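Local coordinates for protein macrophage migration inhibitory factor (Plasmodium berghei, PDB 2WKB) that belongs to the macrophage migration inhibitory factor family, named for a cytokine, and assembles as a trimer of identical subunits, each built around two beta-alpha-beta units, at residues L5-I11 with Y42-L48; C58-S64 with Y96-C102. All coordinates share one frame. Residue numbers count along the deposited sequence, not the author numbering.

Contact 1 (L5-I11 with Y42-L48)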
ATOM      1  N   LEU E   5       7.892   3.573   5.290  1.00 12.90           N
ATOM      2  CA  LEU E   5       9.139   3.633   4.542  1.00 13.57           C
ATOM      3  C   LEU E   5       9.081   2.455   3.583  1.00 13.96           C
ATOM      4  O   LEU E   5       9.174   1.288   4.016  1.00 16.25           O
ATOM      5  CB  LEU E   5      10.280   3.420   5.530  1.00 12.50           C
ATOM      6  CG  LEU E   5      11.700   3.209   5.031  1.00 16.66           C
ATOM      7  CD1 LEU E   5      12.071   4.284   3.984  1.00 20.45           C
ATOM      8  CD2 LEU E   5      12.705   3.211   6.298  1.00 15.73           C
ATOM      9  N   ILE E   6       8.982   2.765   2.298  1.00 12.71           N
ATOM     10  CA  ILE E   6       8.880   1.740   1.305  1.00 13.74           C
ATOM     11  C   ILE E   6      10.175   1.826   0.522  1.00 14.26           C
ATOM     12  O   ILE E   6      10.542   2.894  -0.048  1.00 14.58           O
ATOM     13  CB  ILE E   6       7.683   2.048   0.378  1.00 12.00           C
ATOM     14  CG1 ILE E   6       6.387   1.910   1.189  1.00 15.73           C
ATOM     15  CG2 ILE E   6       7.690   1.087  -0.802  1.00 16.78           C
ATOM     16  CD1 ILE E   6       5.244   2.628   0.524  1.00 22.11           C
ATOM     17  N   THR E   7      10.965   0.733   0.561  1.00 13.46           N
ATOM     18  CA  THR E   7      12.366   0.889   0.097  1.00 13.05           C
ATOM     19  C   THR E   7      12.905  -0.463  -0.441  1.00 12.67           C
ATOM     20  O   THR E   7      12.475  -1.489   0.027  1.00 12.79           O
ATOM     21  CB  THR E   7      13.332   1.400   1.248  1.00 13.47           C
ATOM     22  OG1 THR E   7      14.599   1.597   0.683  1.00 14.86           O
ATOM     23  CG2 THR E   7      13.396   0.456   2.498  1.00 12.30           C
ATOM     24  N   ASN E   8      13.838  -0.402  -1.397  1.00 13.49           N
ATOM     25  CA  ASN E   8      14.522  -1.614  -1.870  1.00 14.58           C
ATOM     26  C   ASN E   8      15.815  -1.827  -1.043  1.00 14.82           C
ATOM     27  O   ASN E   8      16.692  -2.656  -1.436  1.00 16.99           O
ATOM     28  CB  ASN E   8      14.849  -1.521  -3.390  1.00 12.84           C
ATOM     29  CG  ASN E   8      15.571  -0.233  -3.743  1.00 14.97           C
ATOM     30  OD1 ASN E   8      16.218   0.356  -2.894  1.00 15.48           O
ATOM     31  ND2 ASN E   8      15.416   0.233  -4.974  1.00 18.49           N
ATOM     32  N   ILE E   9      16.029  -1.000  -0.041  1.00 13.93           N
ATOM     33  CA  ILE E   9      17.236  -1.153   0.802  1.00 14.95           C
ATOM     34  C   ILE E   9      17.003  -2.160   1.899  1.00 15.85           C
ATOM     35  O   ILE E   9      16.101  -2.040   2.688  1.00 13.14           O
ATOM     36  CB  ILE E   9      17.738   0.193   1.337  1.00 15.38           C
ATOM     37  CG1 ILE E   9      18.194   1.043   0.149  1.00 13.93           C
ATOM     38  CG2 ILE E   9      18.865  -0.075   2.417  1.00 16.31           C
ATOM     39  CD1 ILE E   9      18.556   2.428   0.565  1.00 16.05           C
ATOM     40  N   SER E  10      17.881  -3.173   1.975  1.00 13.40           N
ATOM     41  CA  SER E  10      17.719  -4.297   2.934  1.00 15.30           C
ATOM     42  C   SER E  10      18.405  -4.035   4.288  1.00 15.74           C
ATOM     43  O   SER E  10      19.659  -3.836   4.353  1.00 15.59           O
ATOM     44  CB  SER E  10      18.410  -5.554   2.286  1.00 16.21           C
ATOM     45  OG  SER E  10      18.280  -6.688   3.190  1.00 17.09           O
ATOM     46  N   ILE E  11      17.636  -4.005   5.378  1.00 14.28           N
ATOM     47  CA  ILE E  11      18.235  -3.779   6.707  1.00 15.92           C
ATOM     48  C   ILE E  11      17.607  -4.769   7.705  1.00 15.62           C
ATOM     49  O   ILE E  11      16.459  -5.209   7.547  1.00 17.37           O
ATOM     50  CB  ILE E  11      18.034  -2.373   7.279  1.00 15.02           C
ATOM     51  CG1 ILE E  11      16.538  -2.060   7.240  1.00 14.77           C
ATOM     52  CG2 ILE E  11      18.912  -1.348   6.522  1.00 18.73           C
ATOM     53  CD1 ILE E  11      16.241  -0.653   7.836  1.00 12.62           C
ATOM     54  N   TYR E  42       8.355  -0.467   7.928  1.00 12.42           N
ATOM     55  CA  TYR E  42       9.446  -0.574   6.967  1.00 11.95           C
ATOM     56  C   TYR E  42       9.053  -1.692   5.998  1.00 13.23           C
ATOM     57  O   TYR E  42       8.902  -2.835   6.400  1.00 15.24           O
ATOM     58  CB  TYR E  42      10.753  -0.954   7.789  1.00 12.52           C
ATOM     59  CG  TYR E  42      11.814  -1.627   6.903  1.00 11.62           C
ATOM     60  CD1 TYR E  42      12.521  -0.912   5.920  1.00 14.87           C
ATOM     61  CD2 TYR E  42      12.161  -2.972   7.144  1.00 13.21           C
ATOM     62  CE1 TYR E  42      13.489  -1.538   5.119  1.00 14.26           C
ATOM     63  CE2 TYR E  42      13.130  -3.627   6.341  1.00 15.61           C
ATOM     64  CZ  TYR E  42      13.808  -2.881   5.357  1.00 13.39           C
ATOM     65  OH  TYR E  42      14.754  -3.532   4.587  1.00 14.48           O
ATOM     66  N   ASP E  43       8.719  -1.312   4.786  1.00 11.47           N
ATOM     67  CA  ASP E  43       8.181  -2.203   3.796  1.00 13.77           C
ATOM     68  C   ASP E  43       9.260  -2.446   2.747  1.00 13.24           C
ATOM     69  O   ASP E  43       9.554  -1.584   1.898  1.00 13.40           O
ATOM     70  CB  ASP E  43       6.912  -1.614   3.143  1.00 12.29           C
ATOM     71  CG  ASP E  43       6.175  -2.650   2.264  1.00 19.48           C
ATOM     72  OD1 ASP E  43       6.707  -3.741   1.964  1.00 18.77           O
ATOM     73  OD2 ASP E  43       5.033  -2.367   1.886  1.00 28.37           O
ATOM     74  N   TYR E  44       9.917  -3.608   2.883  1.00 12.84           N
ATOM     75  CA  TYR E  44      11.038  -4.004   2.020  1.00 12.31           C
ATOM     76  C   TYR E  44      10.537  -4.479   0.681  1.00 13.14           C
ATOM     77  O   TYR E  44       9.811  -5.519   0.571  1.00 15.37           O
ATOM     78  CB  TYR E  44      11.863  -5.130   2.690  1.00 11.85           C
ATOM     79  CG  TYR E  44      12.987  -5.594   1.828  1.00 13.93           C
ATOM     80  CD1 TYR E  44      13.949  -4.684   1.340  1.00 15.08           C
ATOM     81  CD2 TYR E  44      13.049  -6.962   1.427  1.00 15.14           C
ATOM     82  CE1 TYR E  44      14.999  -5.102   0.460  1.00 15.53           C
ATOM     83  CE2 TYR E  44      14.083  -7.406   0.607  1.00 15.85           C
ATOM     84  CZ  TYR E  44      15.058  -6.511   0.155  1.00 18.36           C
ATOM     85  OH  TYR E  44      16.049  -7.013  -0.680  1.00 16.34           O
ATOM     86  N   GLN E  45      10.802  -3.669  -0.322  1.00 13.84           N
ATOM     87  CA  GLN E  45      10.280  -3.961  -1.655  1.00 13.38           C
ATOM     88  C   GLN E  45      11.502  -4.042  -2.573  1.00 15.64           C
ATOM     89  O   GLN E  45      11.972  -3.027  -3.129  1.00 13.65           O
ATOM     90  CB  GLN E  45       9.320  -2.851  -2.082  1.00 14.37           C
ATOM     91  CG  GLN E  45       7.994  -2.944  -1.316  1.00 13.60           C
ATOM     92  CD  GLN E  45       7.192  -4.185  -1.718  1.00 16.40           C
ATOM     93  OE1 GLN E  45       7.136  -4.562  -2.873  1.00 16.12           O
ATOM     94  NE2 GLN E  45       6.615  -4.862  -0.733  1.00 19.80           N
ATOM     95  N   LYS E  46      12.014  -5.274  -2.746  1.00 14.74           N
ATOM     96  CA  LYS E  46      13.344  -5.343  -3.336  1.00 16.50           C
ATOM     97  C   LYS E  46      13.365  -4.905  -4.818  1.00 16.08           C
ATOM     98  O   LYS E  46      14.403  -4.519  -5.314  1.00 15.96           O
ATOM     99  CB  LYS E  46      13.906  -6.750  -3.226  1.00 16.93           C
ATOM    100  CG  LYS E  46      13.044  -7.803  -3.867  1.00 18.39           C
ATOM    101  CD  LYS E  46      13.845  -9.115  -3.802  1.00 22.61           C
ATOM    102  CE  LYS E  46      12.895 -10.223  -4.065  1.00 19.99           C
ATOM    103  NZ  LYS E  46      13.863 -11.460  -4.319  1.00 22.60           N
ATOM    104  N   ASN E  47      12.227  -5.031  -5.484  1.00 15.14           N
ATOM    105  CA  ASN E  47      12.084  -4.709  -6.928  1.00 14.03           C
ATOM    106  C   ASN E  47      11.706  -3.236  -7.220  1.00 13.99           C
ATOM    107  O   ASN E  47      11.582  -2.838  -8.405  1.00 16.85           O
ATOM    108  CB  ASN E  47      11.119  -5.721  -7.559  1.00 14.64           C
ATOM    109  CG  ASN E  47      11.847  -7.024  -7.918  1.00 18.07           C
ATOM    110  OD1 ASN E  47      12.834  -6.995  -8.665  1.00 19.00           O
ATOM    111  ND2 ASN E  47      11.447  -8.151  -7.284  1.00 16.07           N
ATOM    112  N   LEU E  48      11.626  -2.442  -6.175  1.00 13.24           N
ATOM    113  CA  LEU E  48      11.221  -1.006  -6.288  1.00 13.37           C
ATOM    114  C   LEU E  48      12.195  -0.238  -7.203  1.00 15.43           C
ATOM    115  O   LEU E  48      13.430  -0.302  -7.043  1.00 15.24           O
ATOM    116  CB  LEU E  48      11.214  -0.318  -4.912  1.00 12.88           C
ATOM    117  CG  LEU E  48      10.751   1.178  -4.873  1.00 13.77           C
ATOM    118  CD1 LEU E  48       9.245   1.246  -5.345  1.00 12.84           C
ATOM    119  CD2 LEU E  48      10.947   1.719  -3.382  1.00 14.27           C
TER
HETATM  120  O   HOH W   1      17.506  -5.141  -2.027  1.00 22.93           O
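The ends of strands 4-7 and 39-44, residues 5-7 and 42-44, are the parallel neighbours of a beta-alpha-beta unit whose crossover is helix 13-31. Three backbone hydrogen bonds join them: D43 N to L5 O (2.7 Å), T7 N to D43 O (3.0 Å) and Q45 N to T7 O (2.8 Å), pairing L5 with Y42, I6 with D43 and T7 with Y44. N8 ND2 donates to L48 O (2.9 Å), at the end of the type I turn Q45-L48, which L48 N closes on Q45 O (3.1 Å); T7 OG1 accepts from I9 N (3.1 Å) in an ST turn and is also hydrogen-bonded to Y57 O. Apolar packing puts I6 CG2 4.2 Å from L48 CD2, and I11 CG1 makes a CH-pi contact 3.9 Å from the Y42 ring centroid. A water bridges N8 O and Y44 OH, 2.7 Å from each. The Y42 hydroxyl donates to I9 O (2.8 Å) and accepts from I11 N (3.0 Å).

Contact 2 (C58-S64 with Y96-C102); sequences CFVRLTS and YIEFRDC
Strands 58-63 and 96-100 run side by side in parallel, phi/psi near -120/127°, their axes 4.7 Å apart at closest approach and 14° apart in direction. F59 pairs with Y96, V60 with I97, R61 with E98, L62 with F99 and T63 with R100. Backbone bonds alternate: Y96 N to C58 O (2.9 Å), V60 N to Y96 O, E98 N to V60 O, L62 N to E98 O and R100 N to L62 O (each 2.8 Å), then S64 N to R100 O (2.9 Å). Beyond the strand, S64 turns to phi/psi 65/37°, and its OG takes a weak bond from C102 N (3.3 Å). This is a beta-alpha-beta unit of the MIF fold; its crossover, helix 73-88, covers the face bearing V60, L62, I97 and F99. There L62 (chi1 m, chi2 97°) sets CD1 4.3 Å from the F99 ring centroid (chi1 m, chi2 -93°) in a CH-pi contact and 3.7 Å from I97 CG2. On the other face, the rings of F59 (chi1 t, chi2 37°) and Y96 (chi1 t, chi2 72°) lie near parallel but slid apart, centroids 5.6 Å apart, planes at 27°. E98 is extended (chi1 t, chi2 t). R100 (chi1 -35°, chi2 t, chi3 m) directs NE and NH2 to T63 OG1, 2.8 Å from each. R61 (chi1 t, chi2 t, chi3 p) stacks its guanidinium on that of R100 despite like charge, centres 4.4 Å apart, planes at 20°; E4, outside both segments, forms a salt bridge with R61.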
ATOM      1  N   CYS E  58      14.424   5.253  -1.361  1.00 13.07           N
ATOM      2  CA  CYS E  58      13.437   5.265  -0.287  1.00 14.55           C
ATOM      3  C   CYS E  58      12.243   6.165  -0.622  1.00 15.04           C
ATOM      4  O   CYS E  58      12.421   7.318  -1.016  1.00 16.69           O
ATOM      5  CB  CYS E  58      14.082   5.714   1.026  1.00 16.34           C
ATOM      6  SG  CYS E  58      15.529   4.748   1.517  1.00 20.02           S
ATOM      7  N   PHE E  59      11.032   5.638  -0.455  1.00 15.23           N
ATOM      8  CA  PHE E  59       9.828   6.405  -0.669  1.00 14.61           C
ATOM      9  C   PHE E  59       9.192   6.419   0.700  1.00 17.40           C
ATOM     10  O   PHE E  59       8.861   5.340   1.237  1.00 16.68           O
ATOM     11  CB  PHE E  59       8.941   5.679  -1.646  1.00 16.42           C
ATOM     12  CG  PHE E  59       7.560   6.294  -1.787  1.00 18.47           C
ATOM     13  CD1 PHE E  59       7.378   7.673  -1.750  1.00 21.40           C
ATOM     14  CD2 PHE E  59       6.451   5.499  -1.980  1.00 21.15           C
ATOM     15  CE1 PHE E  59       6.127   8.244  -1.918  1.00 21.55           C
ATOM     16  CE2 PHE E  59       5.183   6.055  -2.157  1.00 26.62           C
ATOM     17  CZ  PHE E  59       5.013   7.444  -2.104  1.00 21.48           C
ATOM     18  N   VAL E  60       8.993   7.616   1.294  1.00 15.09           N
ATOM     19  CA  VAL E  60       8.331   7.672   2.601  1.00 13.64           C
ATOM     20  C   VAL E  60       6.939   8.310   2.411  1.00 15.06           C
ATOM     21  O   VAL E  60       6.836   9.375   1.800  1.00 15.19           O
ATOM     22  CB  VAL E  60       9.118   8.457   3.609  1.00 15.17           C
ATOM     23  CG1 VAL E  60       8.420   8.454   5.034  1.00 14.12           C
ATOM     24  CG2 VAL E  60      10.574   7.840   3.814  1.00 18.16           C
ATOM     25  N   ARG E  61       5.885   7.629   2.818  1.00 14.56           N
ATOM     26  CA  ARG E  61       4.554   8.175   2.615  1.00 15.57           C
ATOM     27  C   ARG E  61       3.912   8.400   4.011  1.00 17.06           C
ATOM     28  O   ARG E  61       3.883   7.459   4.816  1.00 16.28           O
ATOM     29  CB  ARG E  61       3.731   7.206   1.818  1.00 15.75           C
ATOM     30  CG  ARG E  61       2.278   7.804   1.469  1.00 20.80           C
ATOM     31  CD  ARG E  61       1.624   6.956   0.334  1.00 27.78           C
ATOM     32  NE  ARG E  61       1.615   5.523   0.613  1.00 28.45           N
ATOM     33  CZ  ARG E  61       1.591   4.573  -0.321  1.00 34.36           C
ATOM     34  NH1 ARG E  61       1.586   3.304   0.048  1.00 35.06           N
ATOM     35  NH2 ARG E  61       1.549   4.896  -1.620  1.00 32.91           N
ATOM     36  N   LEU E  62       3.441   9.617   4.299  1.00 15.17           N
ATOM     37  CA  LEU E  62       2.861   9.908   5.551  1.00 15.23           C
ATOM     38  C   LEU E  62       1.406  10.261   5.243  1.00 18.55           C
ATOM     39  O   LEU E  62       1.110  11.116   4.348  1.00 17.24           O
ATOM     40  CB  LEU E  62       3.557  11.076   6.220  1.00 15.03           C
ATOM     41  CG  LEU E  62       5.028  10.723   6.526  1.00 17.66           C
ATOM     42  CD1 LEU E  62       5.946  11.275   5.400  1.00 16.68           C
ATOM     43  CD2 LEU E  62       5.285  11.396   7.906  1.00 21.59           C
ATOM     44  N   THR E  63       0.533   9.562   5.961  1.00 18.31           N
ATOM     45  CA  THR E  63      -0.903   9.584   5.657  1.00 20.74           C
ATOM     46  C   THR E  63      -1.660   9.960   6.897  1.00 21.62           C
ATOM     47  O   THR E  63      -1.490   9.336   7.939  1.00 21.17           O
ATOM     48  CB  THR E  63      -1.389   8.234   5.104  1.00 19.91           C
ATOM     49  OG1 THR E  63      -0.748   7.985   3.864  1.00 18.97           O
ATOM     50  CG2 THR E  63      -2.911   8.317   4.789  1.00 25.60           C
ATOM     51  N   SER E  64      -2.425  11.062   6.828  1.00 23.31           N
ATOM     52  CA  SER E  64      -3.437  11.301   7.834  1.00 24.76           C
ATOM     53  C   SER E  64      -2.829  11.520   9.208  1.00 24.34           C
ATOM     54  O   SER E  64      -3.350  11.064  10.222  1.00 24.98           O
ATOM     55  CB  SER E  64      -4.404  10.126   7.892  1.00 25.57           C
ATOM     56  OG  SER E  64      -5.261  10.126   6.726  1.00 31.02           O
ATOM     57  N   TYR E  96      12.333  10.187  -1.484  1.00 16.68           N
ATOM     58  CA  TYR E  96      11.168  10.960  -1.958  1.00 18.12           C
ATOM     59  C   TYR E  96      10.150  10.838  -0.830  1.00 19.29           C
ATOM     60  O   TYR E  96       9.912   9.745  -0.354  1.00 16.16           O
ATOM     61  CB  TYR E  96      10.651  10.349  -3.262  1.00 18.93           C
ATOM     62  CG  TYR E  96       9.382  10.965  -3.859  1.00 21.19           C
ATOM     63  CD1 TYR E  96       9.395  12.220  -4.449  1.00 27.92           C
ATOM     64  CD2 TYR E  96       8.185  10.226  -3.898  1.00 28.20           C
ATOM     65  CE1 TYR E  96       8.211  12.768  -5.040  1.00 28.69           C
ATOM     66  CE2 TYR E  96       7.019  10.743  -4.491  1.00 30.52           C
ATOM     67  CZ  TYR E  96       7.037  12.032  -5.027  1.00 32.84           C
ATOM     68  OH  TYR E  96       5.866  12.542  -5.581  1.00 36.50           O
ATOM     69  N   ILE E  97       9.597  11.972  -0.385  1.00 16.93           N
ATOM     70  CA  ILE E  97       8.724  11.983   0.761  1.00 17.32           C
ATOM     71  C   ILE E  97       7.395  12.566   0.318  1.00 18.13           C
ATOM     72  O   ILE E  97       7.378  13.660  -0.266  1.00 19.66           O
ATOM     73  CB  ILE E  97       9.324  12.779   1.841  1.00 17.12           C
ATOM     74  CG1 ILE E  97      10.638  12.042   2.269  1.00 19.74           C
ATOM     75  CG2 ILE E  97       8.314  12.866   3.096  1.00 14.13           C
ATOM     76  CD1 ILE E  97      11.369  12.864   3.122  1.00 20.50           C
ATOM     77  N   GLU E  98       6.306  11.856   0.576  1.00 17.33           N
ATOM     78  CA  GLU E  98       5.000  12.302   0.203  1.00 18.92           C
ATOM     79  C   GLU E  98       4.072  12.365   1.408  1.00 18.83           C
ATOM     80  O   GLU E  98       4.066  11.441   2.241  1.00 18.18           O
ATOM     81  CB  GLU E  98       4.490  11.326  -0.823  1.00 19.48           C
ATOM     82  CG  GLU E  98       3.147  11.594  -1.329  1.00 26.40           C
ATOM     83  CD  GLU E  98       2.744  10.502  -2.319  1.00 29.76           C
ATOM     84  OE1 GLU E  98       3.275  10.548  -3.439  1.00 36.25           O
ATOM     85  OE2 GLU E  98       1.970   9.610  -1.925  1.00 30.01           O
ATOM     86  N   PHE E  99       3.280  13.457   1.499  1.00 18.23           N
ATOM     87  CA  PHE E  99       2.354  13.700   2.615  1.00 19.15           C
ATOM     88  C   PHE E  99       0.914  13.725   2.019  1.00 23.52           C
ATOM     89  O   PHE E  99       0.622  14.462   1.102  1.00 21.64           O
ATOM     90  CB  PHE E  99       2.586  15.059   3.306  1.00 18.94           C
ATOM     91  CG  PHE E  99       3.929  15.250   3.959  1.00 16.13           C
ATOM     92  CD1 PHE E  99       4.082  14.943   5.289  1.00 17.43           C
ATOM     93  CD2 PHE E  99       5.021  15.735   3.248  1.00 16.56           C
ATOM     94  CE1 PHE E  99       5.339  15.129   5.959  1.00 15.70           C
ATOM     95  CE2 PHE E  99       6.283  15.909   3.920  1.00 15.98           C
ATOM     96  CZ  PHE E  99       6.406  15.596   5.277  1.00 15.46           C
ATOM     97  N   ARG E 100       0.022  12.891   2.513  1.00 29.29           N
ATOM     98  CA  ARG E 100      -1.398  12.896   2.062  1.00 35.90           C
ATOM     99  C   ARG E 100      -2.254  13.083   3.283  1.00 39.70           C
ATOM    100  O   ARG E 100      -2.023  12.406   4.277  1.00 39.75           O
ATOM    101  CB  ARG E 100      -1.782  11.578   1.462  1.00 36.26           C
ATOM    102  CG  ARG E 100      -0.735  10.852   0.688  1.00 41.00           C
ATOM    103  CD  ARG E 100      -1.308   9.511   0.156  1.00 46.25           C
ATOM    104  NE  ARG E 100      -1.299   8.433   1.166  1.00 47.38           N
ATOM    105  CZ  ARG E 100      -1.691   7.176   0.939  1.00 47.96           C
ATOM    106  NH1 ARG E 100      -2.121   6.814  -0.272  1.00 49.12           N
ATOM    107  NH2 ARG E 100      -1.634   6.260   1.911  1.00 48.44           N
ATOM    108  N   ASP E 101      -3.228  14.006   3.262  1.00 44.67           N
ATOM    109  CA  ASP E 101      -4.181  14.038   4.370  1.00 49.31           C
ATOM    110  C   ASP E 101      -5.612  13.652   3.967  1.00 51.87           C
ATOM    111  O   ASP E 101      -6.281  14.336   3.170  1.00 51.55           O
ATOM    112  CB  ASP E 101      -4.116  15.309   5.226  1.00 50.06           C
ATOM    113  CG  ASP E 101      -4.913  15.170   6.548  1.00 53.62           C
ATOM    114  OD1 ASP E 101      -6.168  15.141   6.473  1.00 54.98           O
ATOM    115  OD2 ASP E 101      -4.295  15.102   7.659  1.00 56.03           O
ATOM    116  N   CYS E 102      -6.035  12.525   4.544  1.00 54.71           N
ATOM    117  CA  CYS E 102      -7.345  11.920   4.321  1.00 57.43           C
ATOM    118  C   CYS E 102      -8.177  11.879   5.620  1.00 58.82           C
ATOM    119  O   CYS E 102      -9.235  11.241   5.658  1.00 58.81           O
ATOM    120  CB  CYS E 102      -7.154  10.488   3.800  1.00 57.42           C
ATOM    121  SG  CYS E 102      -5.927  10.262   2.481  1.00 59.96           S
TER

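Overall arrangement
Each contact joins the two parallel strands of one beta-alpha-beta unit, and the units meet where strands 4-7 and 58-63 run antiparallel in the centre of a four-stranded sheet: I6 N lies 2.8 Å from F59 O, a probable hydrogen bond, and L5 packs on C58. Both contacts are partly buried, contact 2 more so: 8 of its 14 touching residues are buried and 1 exposed, against 6 of 13 and 3 in contact 1. Contact 2 is regular pairing along nearly its whole length, whereas contact 1 soon leaves the sheet for turns and loops, where side chains bond to backbone. Both reach the second subunit: 96-102 by antiparallel pairing, 42-48 through Q45 to N41 and K46 to D13 of that subunit.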